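Local coordinates for protein GCN5-related N-acetyltransferase (PDB 4MY0) that probably transfers an acetyl group from acetyl-CoA to an amine, perhaps of an aminoglycoside, as a member of the GCN5-related N-acetyltransferase family, at residues 22-30 with 87-95; 100-108 with 127-135. All coordinates share one frame; numbering follows the deposited sequence.

Both contacts are largely buried, and both lie in the same GNAT domain, where they meet the same AC8 molecule. Interaction 1 packs helix 18-26 and the turn after it against strand 78-90. Interaction 2 sets helix 99-113, the next element in the chain, beside helix 126-131. Their centres are about 17 Å apart, and they touch where Val88 packs on Tyr129 and Val90 on Gly100. Interaction 1 is partly polar: an arginine bonds across it, and the strand edge binds the pantetheine arm. Interaction 2 has no hydrogen bond between its segments and is mainly apolar. Gly100, Ser101 and His131 turn their polar groups to the phosphates instead, while Arg105 lies at its exposed side.

Interaction 1: 22-30 with 87-95. With AC8 ([(2R,3R,4R,5R)-5-(6-amino-9H-purin-9-yl)-3,4-bis(phosphonooxy)tetrahydrofuran-2-yl]methyl (3R)-3-hydroxy-2,2-dimethyl-4-oxo-4-({3-oxo-3-[(2-sulfanylethyl)amino]propyl}amino)butyl dihydrogen diphosphate), chain L.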
loop_
_atom_site.group_PDB
_atom_site.type_symbol
_atom_site.label_atom_id
_atom_site.label_comp_id
_atom_site.label_asym_id
_atom_site.label_seq_id
_atom_site.Cartn_x
_atom_site.Cartn_y
_atom_site.Cartn_z
ATOM N N LEU C 22 32.702 -15.020 1.263
ATOM C CA LEU C 22 31.417 -14.909 0.568
ATOM C C LEU C 22 30.316 -15.786 1.173
ATOM O O LEU C 22 29.154 -15.368 1.200
ATOM C CB LEU C 22 31.562 -15.211 -0.924
ATOM C CG LEU C 22 32.152 -14.063 -1.735
ATOM C CD1 LEU C 22 32.379 -14.496 -3.168
ATOM C CD2 LEU C 22 31.236 -12.855 -1.677
ATOM N N ARG C 23 30.670 -16.988 1.642
ATOM C CA ARG C 23 29.697 -17.836 2.341
ATOM C C ARG C 23 29.194 -17.143 3.594
ATOM O O ARG C 23 27.990 -17.095 3.843
ATOM C CB ARG C 23 30.293 -19.193 2.735
ATOM C CG ARG C 23 29.244 -20.151 3.357
ATOM C CD ARG C 23 29.804 -21.036 4.481
ATOM N NE ARG C 23 31.022 -21.726 4.061
ATOM C CZ ARG C 23 32.235 -21.469 4.544
ATOM N NH1 ARG C 23 32.401 -20.559 5.493
ATOM N NH2 ARG C 23 33.284 -22.141 4.089
ATOM N N VAL C 24 30.116 -16.613 4.393
ATOM C CA VAL C 24 29.727 -15.936 5.623
ATOM C C VAL C 24 28.890 -14.690 5.304
ATOM O O VAL C 24 27.925 -14.372 6.000
ATOM C CB VAL C 24 30.953 -15.546 6.467
ATOM C CG1 VAL C 24 30.510 -14.892 7.783
ATOM C CG2 VAL C 24 31.806 -16.760 6.744
ATOM N N ARG C 25 29.260 -13.989 4.245
ATOM C CA ARG C 25 28.519 -12.805 3.849
ATOM C C ARG C 25 27.098 -13.169 3.414
ATOM O O ARG C 25 26.148 -12.497 3.796
ATOM C CB ARG C 25 29.233 -12.066 2.713
ATOM C CG ARG C 25 28.555 -10.759 2.344
ATOM C CD ARG C 25 28.976 -10.231 0.963
ATOM N NE ARG C 25 28.219 -9.022 0.655
ATOM C CZ ARG C 25 26.944 -9.028 0.263
ATOM N NH1 ARG C 25 26.323 -7.882 0.027
ATOM N NH2 ARG C 25 26.287 -10.179 0.119
ATOM N N ALA C 26 26.957 -14.219 2.603
ATOM C CA ALA C 26 25.628 -14.640 2.148
ATOM C C ALA C 26 24.693 -14.923 3.335
ATOM O O ALA C 26 23.506 -14.609 3.285
ATOM C CB ALA C 26 25.733 -15.852 1.243
ATOM N N ARG C 27 25.234 -15.494 4.408
ATOM C CA ARG C 27 24.420 -15.835 5.581
ATOM C C ARG C 27 24.291 -14.650 6.539
ATOM O O ARG C 27 23.756 -14.795 7.643
ATOM C CB ARG C 27 25.031 -17.041 6.316
ATOM C CG ARG C 27 25.333 -18.193 5.376
ATOM C CD ARG C 27 25.587 -19.523 6.073
ATOM N NE ARG C 27 25.680 -20.566 5.050
ATOM C CZ ARG C 27 25.429 -21.856 5.246
ATOM N NH1 ARG C 27 25.541 -22.707 4.238
ATOM N NH2 ARG C 27 25.060 -22.300 6.442
ATOM N N SER C 28 24.811 -13.495 6.117
ATOM C CA SER C 28 24.783 -12.275 6.917
ATOM C C SER C 28 23.948 -11.165 6.265
ATOM O O SER C 28 23.103 -10.553 6.921
ATOM C CB SER C 28 26.207 -11.775 7.155
ATOM O OG SER C 28 26.919 -12.710 7.930
ATOM N N PHE C 29 24.179 -10.929 4.977
ATOM C CA PHE C 29 23.551 -9.814 4.268
ATOM C C PHE C 29 22.564 -10.248 3.210
ATOM O O PHE C 29 21.688 -9.475 2.842
ATOM C CB PHE C 29 24.610 -8.936 3.582
ATOM C CG PHE C 29 25.520 -8.220 4.545
ATOM C CD1 PHE C 29 26.805 -7.864 4.168
ATOM C CD2 PHE C 29 25.086 -7.897 5.822
ATOM C CE1 PHE C 29 27.652 -7.193 5.057
ATOM C CE2 PHE C 29 25.930 -7.221 6.719
ATOM C CZ PHE C 29 27.207 -6.873 6.327
ATOM N N GLY C 30 22.740 -11.462 2.691
ATOM C CA GLY C 30 21.936 -11.945 1.589
ATOM C C GLY C 30 22.822 -12.407 0.445
ATOM O O GLY C 30 24.032 -12.165 0.456
ATOM N N GLY C 87 31.534 -4.292 5.556
ATOM C CA GLY C 87 31.322 -5.723 5.426
ATOM C C GLY C 87 31.656 -6.501 6.686
ATOM O O GLY C 87 32.322 -7.532 6.613
ATOM N N VAL C 88 31.218 -6.013 7.844
ATOM C CA VAL C 88 31.453 -6.755 9.082
ATOM C C VAL C 88 30.487 -7.936 9.165
ATOM O O VAL C 88 29.280 -7.731 9.284
ATOM C CB VAL C 88 31.291 -5.864 10.324
ATOM C CG1 VAL C 88 31.733 -6.635 11.602
ATOM C CG2 VAL C 88 32.130 -4.607 10.162
ATOM N N VAL C 89 31.006 -9.170 9.096
ATOM C CA VAL C 89 30.145 -10.367 9.076
ATOM C C VAL C 89 30.678 -11.482 9.977
ATOM O O VAL C 89 31.881 -11.701 10.046
ATOM C CB VAL C 89 29.944 -10.916 7.637
ATOM C CG1 VAL C 89 29.275 -9.853 6.757
ATOM C CG2 VAL C 89 31.268 -11.325 7.026
ATOM N N VAL C 90 29.779 -12.167 10.679
ATOM C CA VAL C 90 30.152 -13.328 11.499
ATOM C C VAL C 90 29.195 -14.481 11.166
ATOM O O VAL C 90 27.976 -14.257 11.036
ATOM C CB VAL C 90 30.077 -13.003 12.999
ATOM C CG1 VAL C 90 30.415 -14.250 13.849
ATOM C CG2 VAL C 90 31.009 -11.805 13.360
ATOM N N ALA C 91 29.724 -15.698 10.982
ATOM C CA ALA C 91 28.862 -16.851 10.649
ATOM C C ALA C 91 27.809 -17.058 11.748
ATOM O O ALA C 91 28.117 -16.879 12.930
ATOM C CB ALA C 91 29.693 -18.114 10.453
ATOM N N PRO C 92 26.562 -17.418 11.364
ATOM C CA PRO C 92 25.461 -17.471 12.344
ATOM C C PRO C 92 25.759 -18.280 13.603
ATOM O O PRO C 92 25.448 -17.810 14.707
ATOM C CB PRO C 92 24.310 -18.110 11.548
ATOM C CG PRO C 92 24.544 -17.625 10.133
ATOM C CD PRO C 92 26.082 -17.657 9.981
ATOM N N GLU C 93 26.373 -19.450 13.459
ATOM C CA GLU C 93 26.600 -20.305 14.622
ATOM C C GLU C 93 27.804 -19.824 15.436
ATOM O O GLU C 93 28.163 -20.437 16.452
ATOM C CB GLU C 93 26.733 -21.787 14.210
ATOM C CG GLU C 93 28.131 -22.223 13.712
ATOM C CD GLU C 93 28.437 -21.786 12.280
ATOM O OE1 GLU C 93 29.321 -22.405 11.632
ATOM O OE2 GLU C 93 27.814 -20.810 11.804
ATOM N N TYR C 94 28.410 -18.712 15.010
ATOM C CA TYR C 94 29.522 -18.136 15.771
ATOM C C TYR C 94 29.210 -16.773 16.395
ATOM O O TYR C 94 30.073 -16.197 17.053
ATOM C CB TYR C 94 30.801 -18.068 14.922
ATOM C CG TYR C 94 31.515 -19.394 14.874
ATOM C CD1 TYR C 94 32.411 -19.754 15.878
ATOM C CD2 TYR C 94 31.261 -20.307 13.856
ATOM C CE1 TYR C 94 33.053 -20.983 15.858
ATOM C CE2 TYR C 94 31.896 -21.546 13.834
ATOM C CZ TYR C 94 32.788 -21.871 14.835
ATOM O OH TYR C 94 33.414 -23.094 14.821
ATOM N N ARG C 95 27.986 -16.270 16.203
ATOM C CA ARG C 95 27.580 -14.973 16.768
ATOM C C ARG C 95 27.253 -15.057 18.258
ATOM O O ARG C 95 26.868 -16.115 18.754
ATOM C CB ARG C 95 26.356 -14.430 16.010
ATOM C CG ARG C 95 26.587 -14.274 14.507
ATOM C CD ARG C 95 25.294 -13.940 13.732
ATOM N NE ARG C 95 25.561 -13.878 12.291
ATOM C CZ ARG C 95 24.649 -14.043 11.332
ATOM N NH1 ARG C 95 25.024 -13.961 10.063
ATOM N NH2 ARG C 95 23.371 -14.300 11.633
HETATM N N1A AC8 L . 21.409 -7.206 18.771
HETATM O O1A AC8 L . 31.355 -9.866 19.938
HETATM P P1A AC8 L . 29.900 -10.301 20.019
HETATM C C1B AC8 L . 25.902 -7.584 21.198
HETATM S S1P AC8 L . 27.559 -3.573 10.814
HETATM C C2A AC8 L . 21.759 -6.714 19.974
HETATM O O2A AC8 L . 29.615 -11.714 20.444
HETATM P P2A AC8 L . 29.054 -10.915 17.336
HETATM C C2B AC8 L . 26.269 -8.712 22.135
HETATM O O2B AC8 L . 25.189 -8.970 23.042
HETATM O O2C AC8 L . 26.190 -10.935 24.236
HETATM C C2P AC8 L . 27.225 -5.288 11.345
HETATM N N3A AC8 L . 22.993 -6.919 20.459
HETATM O O3A AC8 L . 29.254 -9.940 18.601
HETATM C C3B AC8 L . 27.505 -8.137 22.835
HETATM O O3B AC8 L . 27.081 -7.206 23.836
HETATM P P3B AC8 L . 27.009 -7.502 25.432
HETATM O O3C AC8 L . 24.528 -11.264 22.378
HETATM C C3P AC8 L . 26.966 -5.971 10.021
HETATM C C4A AC8 L . 23.900 -7.624 19.730
HETATM O O4A AC8 L . 30.244 -11.844 17.229
HETATM C C4B AC8 L . 28.173 -7.274 21.781
HETATM O O4B AC8 L . 27.154 -7.000 20.812
HETATM O O4C AC8 L . 23.754 -10.295 24.576
HETATM P P4C AC8 L . 24.897 -10.472 23.604
HETATM N N4P AC8 L . 26.617 -7.389 10.049
HETATM C C5A AC8 L . 23.559 -8.131 18.485
HETATM O O5A AC8 L . 27.657 -11.463 17.390
HETATM C C5B AC8 L . 29.350 -7.965 21.101
HETATM O O5B AC8 L . 29.039 -9.348 20.980
HETATM C C5P AC8 L . 25.492 -7.969 10.452
HETATM O O5P AC8 L . 24.583 -7.317 10.953
HETATM C C6A AC8 L . 22.274 -7.906 18.004
HETATM N N6A AC8 L . 21.892 -8.388 16.793
HETATM O O6A AC8 L . 29.105 -9.849 16.137
HETATM C C6P AC8 L . 25.411 -9.462 10.234
HETATM N N7A AC8 L . 24.637 -8.789 17.994
HETATM O O7A AC8 L . 26.264 -8.802 25.619
HETATM C C7P AC8 L . 24.622 -10.252 11.288
HETATM C C8A AC8 L . 25.629 -8.681 18.916
HETATM O O8A AC8 L . 28.460 -7.551 25.868
HETATM N N8P AC8 L . 25.366 -10.166 12.548
HETATM N N9A AC8 L . 25.164 -7.982 19.973
HETATM O O9A AC8 L . 26.238 -6.309 25.953
HETATM C C9P AC8 L . 26.640 -10.481 12.773
HETATM O O9P AC8 L . 27.339 -10.919 11.874
HETATM C CAP AC8 L . 27.214 -10.307 14.169
HETATM O OAP AC8 L . 26.252 -10.713 15.144
HETATM C CBP AC8 L . 27.635 -8.870 14.501
HETATM C CCP AC8 L . 28.104 -8.841 15.965
HETATM C CDP AC8 L . 28.787 -8.434 13.601
HETATM C CEP AC8 L . 26.477 -7.898 14.344
HETATM O O HOH W 1 21.567 -14.157 9.299
#
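Arg95 sets CG anti to its carbonyl carbon and runs extended to NE (chi2 171°), which carries the guanidinium to Arg27 and Ser28, just past helix 18-26. Arg95 NH1 donates to Arg27 O at 2.9 Å. The oxygen lies in the guanidinium plane, but the nitrogen sits above the carbonyl plane. A weak bond of 3.1 Å joins Arg95 NH1 to Ser28 OG. Ser28 OG donates to Val24 O at 2.7 Å. NE of Arg95 bonds Val90 O, also at 2.7 Å, and a water links NH2 to Arg27 O. AC8 C7P lies over the centre of one guanidinium face, and Pro92 CA over the opposite face, toward its rim. Ser245 of the second subunit also bonds NH2. Val89 CG1 sits over a face of the Phe29 ring in a CH-pi contact, 3.9 Å from its centroid, while Val89 CG2 meets Val24 CG1. As in other GNAT enzymes, the strand edge pairs with pantetheine: Val88 O accepts from AC8 N4P at 2.8 Å, and Val90 N donates to AC8 O9P at 3.0 Å. The guanidinium is therefore fixed in rotation by neutral oxygens, and its charge is likely to polarise the Arg27 and Val90 carbonyls.

Interaction 2: 100-108 with 127-135; sequences GSLLMRGVL and VIYRHLGYE. With AC8 ([(2R,3R,4R,5R)-5-(6-amino-9H-purin-9-yl)-3,4-bis(phosphonooxy)tetrahydrofuran-2-yl]methyl (3R)-3-hydroxy-2,2-dimethyl-4-oxo-4-({3-oxo-3-[(2-sulfanylethyl)amino]propyl}amino)butyl dihydrogen diphosphate), chain L.
The Tyr129 ring meets Met104 at its edge. SE of this selenomethionine lies near the ring plane, 5.5 Å from the centroid of Tyr129, in a Met-aromatic contact. AC8 S1P is also at the ring edge, 3.0 Å from Tyr129 OH. One face is covered by Ile128 CG2, over the ring centre. The Tyr134 ring has Tyr129 O in plane at its edge, and Met104 CE and Leu108 CD2 approach it obliquely. Leu108 CD2 comes within 3.3 Å of Tyr134 OH, which is hydrogen-bonded to Ser119. A leucine in place of Tyr129 would remove the ring edge and hydroxyl, and would probably leave the AC8 thiol and the selenium without this neighbour, with a gap between them.

The two helix segments run at 48° to each other, with axes 10.6 Å apart at closest approach. The GNAT pyrophosphate-binding pattern Arg-x-x-Gly-x-Gly runs from Arg95 to Gly100, into the start of helix 99-113. Gly100 N donates to AC8 O4A at 2.7 Å. Ser101 grips AC8 O1A twice, through its backbone N and through OG. Ile128 fills in beside this turn. Its CG1 is anti to the backbone N (chi1 177°) and the chain runs on extended, placing Ile128 CD1 3.6 Å from Gly100 C.

Further along, Leu132 crosses Met104 at about a right angle. Leu132 CD1 is pressed to 3.4 Å from Met104 CB, tighter than usual for two carbons. Leu132 CD2 rests on Arg105 CG. Just after it, Gly133, with positive phi, forms a Schellman motif, in which Tyr134 N bonds back to Tyr129 O.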
loop_
_atom_site.group_PDB
_atom_site.type_symbol
_atom_site.label_atom_id
_atom_site.label_comp_id
_atom_site.label_asym_id
_atom_site.label_seq_id
_atom_site.Cartn_x
_atom_site.Cartn_y
_atom_site.Cartn_z
ATOM N N GLY C 100 32.862 -11.297 16.853
ATOM C CA GLY C 100 32.819 -9.973 16.244
ATOM C C GLY C 100 33.679 -8.945 16.969
ATOM O O GLY C 100 34.292 -8.083 16.337
ATOM N N SER C 101 33.727 -9.037 18.295
ATOM C CA SER C 101 34.540 -8.134 19.108
ATOM C C SER C 101 36.026 -8.413 18.928
ATOM O O SER C 101 36.851 -7.492 18.915
ATOM C CB SER C 101 34.169 -8.281 20.593
ATOM O OG SER C 101 32.860 -7.795 20.832
ATOM N N LEU C 102 36.370 -9.688 18.799
ATOM C CA LEU C 102 37.764 -10.078 18.589
ATOM C C LEU C 102 38.205 -9.560 17.209
ATOM O O LEU C 102 39.297 -9.010 17.054
ATOM C CB LEU C 102 37.888 -11.604 18.710
ATOM C CG LEU C 102 39.190 -12.424 18.666
ATOM C CD1 LEU C 102 39.542 -12.753 17.267
ATOM C CD2 LEU C 102 40.390 -11.750 19.372
ATOM N N LEU C 103 37.331 -9.722 16.224
ATOM C CA LEU C 103 37.557 -9.226 14.872
ATOM C C LEU C 103 37.783 -7.720 14.893
ATOM O O LEU C 103 38.749 -7.220 14.324
ATOM C CB LEU C 103 36.308 -9.482 14.021
ATOM C CG LEU C 103 36.374 -9.688 12.503
ATOM C CD1 LEU C 103 35.102 -9.178 11.820
ATOM C CD2 LEU C 103 37.622 -9.130 11.847
HETATM N N MSE C 104 36.852 -6.998 15.510
HETATM C CA MSE C 104 36.884 -5.534 15.468
HETATM C C MSE C 104 38.086 -4.949 16.234
HETATM O O MSE C 104 38.646 -3.920 15.840
HETATM C CB MSE C 104 35.574 -4.975 15.997
HETATM C CG MSE C 104 34.376 -5.140 15.049
HETATM SE SE MSE C 104 34.739 -4.129 13.384
HETATM C CE MSE C 104 35.208 -2.388 14.198
ATOM N N ARG C 105 38.496 -5.601 17.320
ATOM C CA ARG C 105 39.724 -5.174 17.990
ATOM C C ARG C 105 40.927 -5.324 17.064
ATOM O O ARG C 105 41.806 -4.460 17.045
ATOM C CB ARG C 105 39.942 -5.929 19.296
ATOM C CG ARG C 105 38.965 -5.482 20.373
ATOM C CD ARG C 105 39.122 -6.270 21.653
ATOM N NE ARG C 105 37.972 -6.049 22.529
ATOM C CZ ARG C 105 37.139 -7.010 22.922
ATOM N NH1 ARG C 105 37.341 -8.264 22.531
ATOM N NH2 ARG C 105 36.113 -6.723 23.717
ATOM N N GLY C 106 40.957 -6.409 16.285
ATOM C CA GLY C 106 42.006 -6.592 15.293
ATOM C C GLY C 106 41.910 -5.515 14.223
ATOM O O GLY C 106 42.927 -5.011 13.744
ATOM N N VAL C 107 40.682 -5.155 13.859
ATOM C CA VAL C 107 40.453 -4.096 12.880
ATOM C C VAL C 107 40.962 -2.730 13.364
ATOM O O VAL C 107 41.639 -2.002 12.620
ATOM C CB VAL C 107 38.966 -4.010 12.472
ATOM C CG1 VAL C 107 38.676 -2.694 11.776
ATOM C CG2 VAL C 107 38.584 -5.174 11.574
ATOM N N LEU C 108 40.654 -2.385 14.609
ATOM C CA LEU C 108 41.133 -1.125 15.173
ATOM C C LEU C 108 42.648 -1.109 15.246
ATOM O O LEU C 108 43.286 -0.092 14.969
ATOM C CB LEU C 108 40.563 -0.906 16.566
ATOM C CG LEU C 108 39.065 -0.612 16.656
ATOM C CD1 LEU C 108 38.695 -0.269 18.089
ATOM C CD2 LEU C 108 38.654 0.506 15.720
ATOM N N VAL C 127 25.121 -1.930 19.339
ATOM C CA VAL C 127 25.647 -2.437 20.623
ATOM C C VAL C 127 27.134 -2.783 20.567
ATOM O O VAL C 127 27.915 -2.264 21.373
ATOM C CB VAL C 127 24.846 -3.636 21.176
ATOM C CG1 VAL C 127 25.412 -4.085 22.537
ATOM C CG2 VAL C 127 23.364 -3.278 21.313
ATOM N N ILE C 128 27.539 -3.623 19.606
ATOM C CA ILE C 128 28.942 -4.022 19.517
ATOM C C ILE C 128 29.855 -2.812 19.311
ATOM O O ILE C 128 30.932 -2.720 19.901
ATOM C CB ILE C 128 29.192 -5.088 18.414
ATOM C CG1 ILE C 128 30.685 -5.411 18.309
ATOM C CG2 ILE C 128 28.665 -4.629 17.039
ATOM C CD1 ILE C 128 30.972 -6.695 17.510
ATOM N N TYR C 129 29.412 -1.860 18.501
ATOM C CA TYR C 129 30.267 -0.719 18.179
ATOM C C TYR C 129 30.412 0.261 19.343
ATOM O O TYR C 129 31.506 0.788 19.576
ATOM C CB TYR C 129 29.811 -0.051 16.876
ATOM C CG TYR C 129 29.849 -1.036 15.726
ATOM C CD1 TYR C 129 31.058 -1.583 15.299
ATOM C CD2 TYR C 129 28.673 -1.461 15.103
ATOM C CE1 TYR C 129 31.103 -2.509 14.252
ATOM C CE2 TYR C 129 28.703 -2.378 14.054
ATOM C CZ TYR C 129 29.925 -2.898 13.636
ATOM O OH TYR C 129 29.969 -3.812 12.595
ATOM N N ARG C 130 29.337 0.480 20.094
ATOM C CA ARG C 130 29.433 1.324 21.284
ATOM C C ARG C 130 30.352 0.693 22.341
ATOM O O ARG C 130 31.117 1.395 22.986
ATOM C CB ARG C 130 28.035 1.605 21.857
ATOM C CG ARG C 130 27.273 2.641 21.039
ATOM C CD ARG C 130 25.872 2.916 21.577
ATOM N NE ARG C 130 25.360 4.141 20.960
ATOM C CZ ARG C 130 24.075 4.385 20.730
ATOM N NH1 ARG C 130 23.168 3.483 21.068
ATOM N NH2 ARG C 130 23.703 5.530 20.162
ATOM N N HIS C 131 30.265 -0.624 22.515
ATOM C CA HIS C 131 31.175 -1.332 23.419
ATOM C C HIS C 131 32.634 -1.125 23.007
ATOM O O HIS C 131 33.520 -1.062 23.853
ATOM C CB HIS C 131 30.853 -2.835 23.444
ATOM C CG HIS C 131 29.682 -3.193 24.305
ATOM N ND1 HIS C 131 29.441 -2.589 25.519
ATOM C CD2 HIS C 131 28.688 -4.095 24.130
ATOM C CE1 HIS C 131 28.343 -3.095 26.050
ATOM N NE2 HIS C 131 27.868 -4.012 25.228
ATOM N N LEU C 132 32.877 -1.011 21.703
ATOM C CA LEU C 132 34.242 -0.802 21.197
ATOM C C LEU C 132 34.650 0.666 21.146
ATOM O O LEU C 132 35.787 0.984 20.775
ATOM C CB LEU C 132 34.386 -1.400 19.796
ATOM C CG LEU C 132 34.385 -2.922 19.785
ATOM C CD1 LEU C 132 33.864 -3.396 18.465
ATOM C CD2 LEU C 132 35.783 -3.453 20.032
ATOM N N GLY C 133 33.729 1.568 21.485
ATOM C CA GLY C 133 34.087 2.966 21.583
ATOM C C GLY C 133 33.555 3.895 20.503
ATOM O O GLY C 133 33.833 5.090 20.549
ATOM N N TYR C 134 32.786 3.376 19.545
ATOM C CA TYR C 134 32.223 4.225 18.503
ATOM C C TYR C 134 30.989 4.966 19.020
ATOM O O TYR C 134 30.284 4.469 19.905
ATOM C CB TYR C 134 31.797 3.384 17.298
ATOM C CG TYR C 134 32.933 2.862 16.433
ATOM C CD1 TYR C 134 33.246 3.477 15.219
ATOM C CD2 TYR C 134 33.666 1.733 16.807
ATOM C CE1 TYR C 134 34.273 2.990 14.406
ATOM C CE2 TYR C 134 34.687 1.236 15.999
ATOM C CZ TYR C 134 34.989 1.871 14.799
ATOM O OH TYR C 134 36.015 1.390 13.990
ATOM N N GLU C 135 30.711 6.141 18.460
ATOM C CA GLU C 135 29.440 6.812 18.736
ATOM C C GLU C 135 28.971 7.520 17.475
ATOM O O GLU C 135 29.791 7.828 16.603
ATOM C CB GLU C 135 29.569 7.808 19.904
ATOM C CG GLU C 135 28.210 8.299 20.476
ATOM C CD GLU C 135 27.182 7.165 20.597
ATOM O OE1 GLU C 135 26.327 7.034 19.682
ATOM O OE2 GLU C 135 27.243 6.392 21.588
HETATM N N1A AC8 L . 21.409 -7.206 18.771
HETATM O O1A AC8 L . 31.355 -9.866 19.938
HETATM P P1A AC8 L . 29.900 -10.301 20.019
HETATM C C1B AC8 L . 25.902 -7.584 21.198
HETATM S S1P AC8 L . 27.559 -3.573 10.814
HETATM C C2A AC8 L . 21.759 -6.714 19.974
HETATM O O2A AC8 L . 29.615 -11.714 20.444
HETATM P P2A AC8 L . 29.054 -10.915 17.336
HETATM C C2B AC8 L . 26.269 -8.712 22.135
HETATM O O2B AC8 L . 25.189 -8.970 23.042
HETATM O O2C AC8 L . 26.190 -10.935 24.236
HETATM C C2P AC8 L . 27.225 -5.288 11.345
HETATM N N3A AC8 L . 22.993 -6.919 20.459
HETATM O O3A AC8 L . 29.254 -9.940 18.601
HETATM C C3B AC8 L . 27.505 -8.137 22.835
HETATM O O3B AC8 L . 27.081 -7.206 23.836
HETATM P P3B AC8 L . 27.009 -7.502 25.432
HETATM O O3C AC8 L . 24.528 -11.264 22.378
HETATM C C3P AC8 L . 26.966 -5.971 10.021
HETATM C C4A AC8 L . 23.900 -7.624 19.730
HETATM O O4A AC8 L . 30.244 -11.844 17.229
HETATM C C4B AC8 L . 28.173 -7.274 21.781
HETATM O O4B AC8 L . 27.154 -7.000 20.812
HETATM O O4C AC8 L . 23.754 -10.295 24.576
HETATM P P4C AC8 L . 24.897 -10.472 23.604
HETATM N N4P AC8 L . 26.617 -7.389 10.049
HETATM C C5A AC8 L . 23.559 -8.131 18.485
HETATM O O5A AC8 L . 27.657 -11.463 17.390
HETATM C C5B AC8 L . 29.350 -7.965 21.101
HETATM O O5B AC8 L . 29.039 -9.348 20.980
HETATM C C5P AC8 L . 25.492 -7.969 10.452
HETATM O O5P AC8 L . 24.583 -7.317 10.953
HETATM C C6A AC8 L . 22.274 -7.906 18.004
HETATM N N6A AC8 L . 21.892 -8.388 16.793
HETATM O O6A AC8 L . 29.105 -9.849 16.137
HETATM C C6P AC8 L . 25.411 -9.462 10.234
HETATM N N7A AC8 L . 24.637 -8.789 17.994
HETATM O O7A AC8 L . 26.264 -8.802 25.619
HETATM C C7P AC8 L . 24.622 -10.252 11.288
HETATM C C8A AC8 L . 25.629 -8.681 18.916
HETATM O O8A AC8 L . 28.460 -7.551 25.868
HETATM N N8P AC8 L . 25.366 -10.166 12.548
HETATM N N9A AC8 L . 25.164 -7.982 19.973
HETATM O O9A AC8 L . 26.238 -6.309 25.953
HETATM C C9P AC8 L . 26.640 -10.481 12.773
HETATM O O9P AC8 L . 27.339 -10.919 11.874
HETATM C CAP AC8 L . 27.214 -10.307 14.169
HETATM O OAP AC8 L . 26.252 -10.713 15.144
HETATM C CBP AC8 L . 27.635 -8.870 14.501
HETATM C CCP AC8 L . 28.104 -8.841 15.965
HETATM C CDP AC8 L . 28.787 -8.434 13.601
HETATM C CEP AC8 L . 26.477 -7.898 14.344
#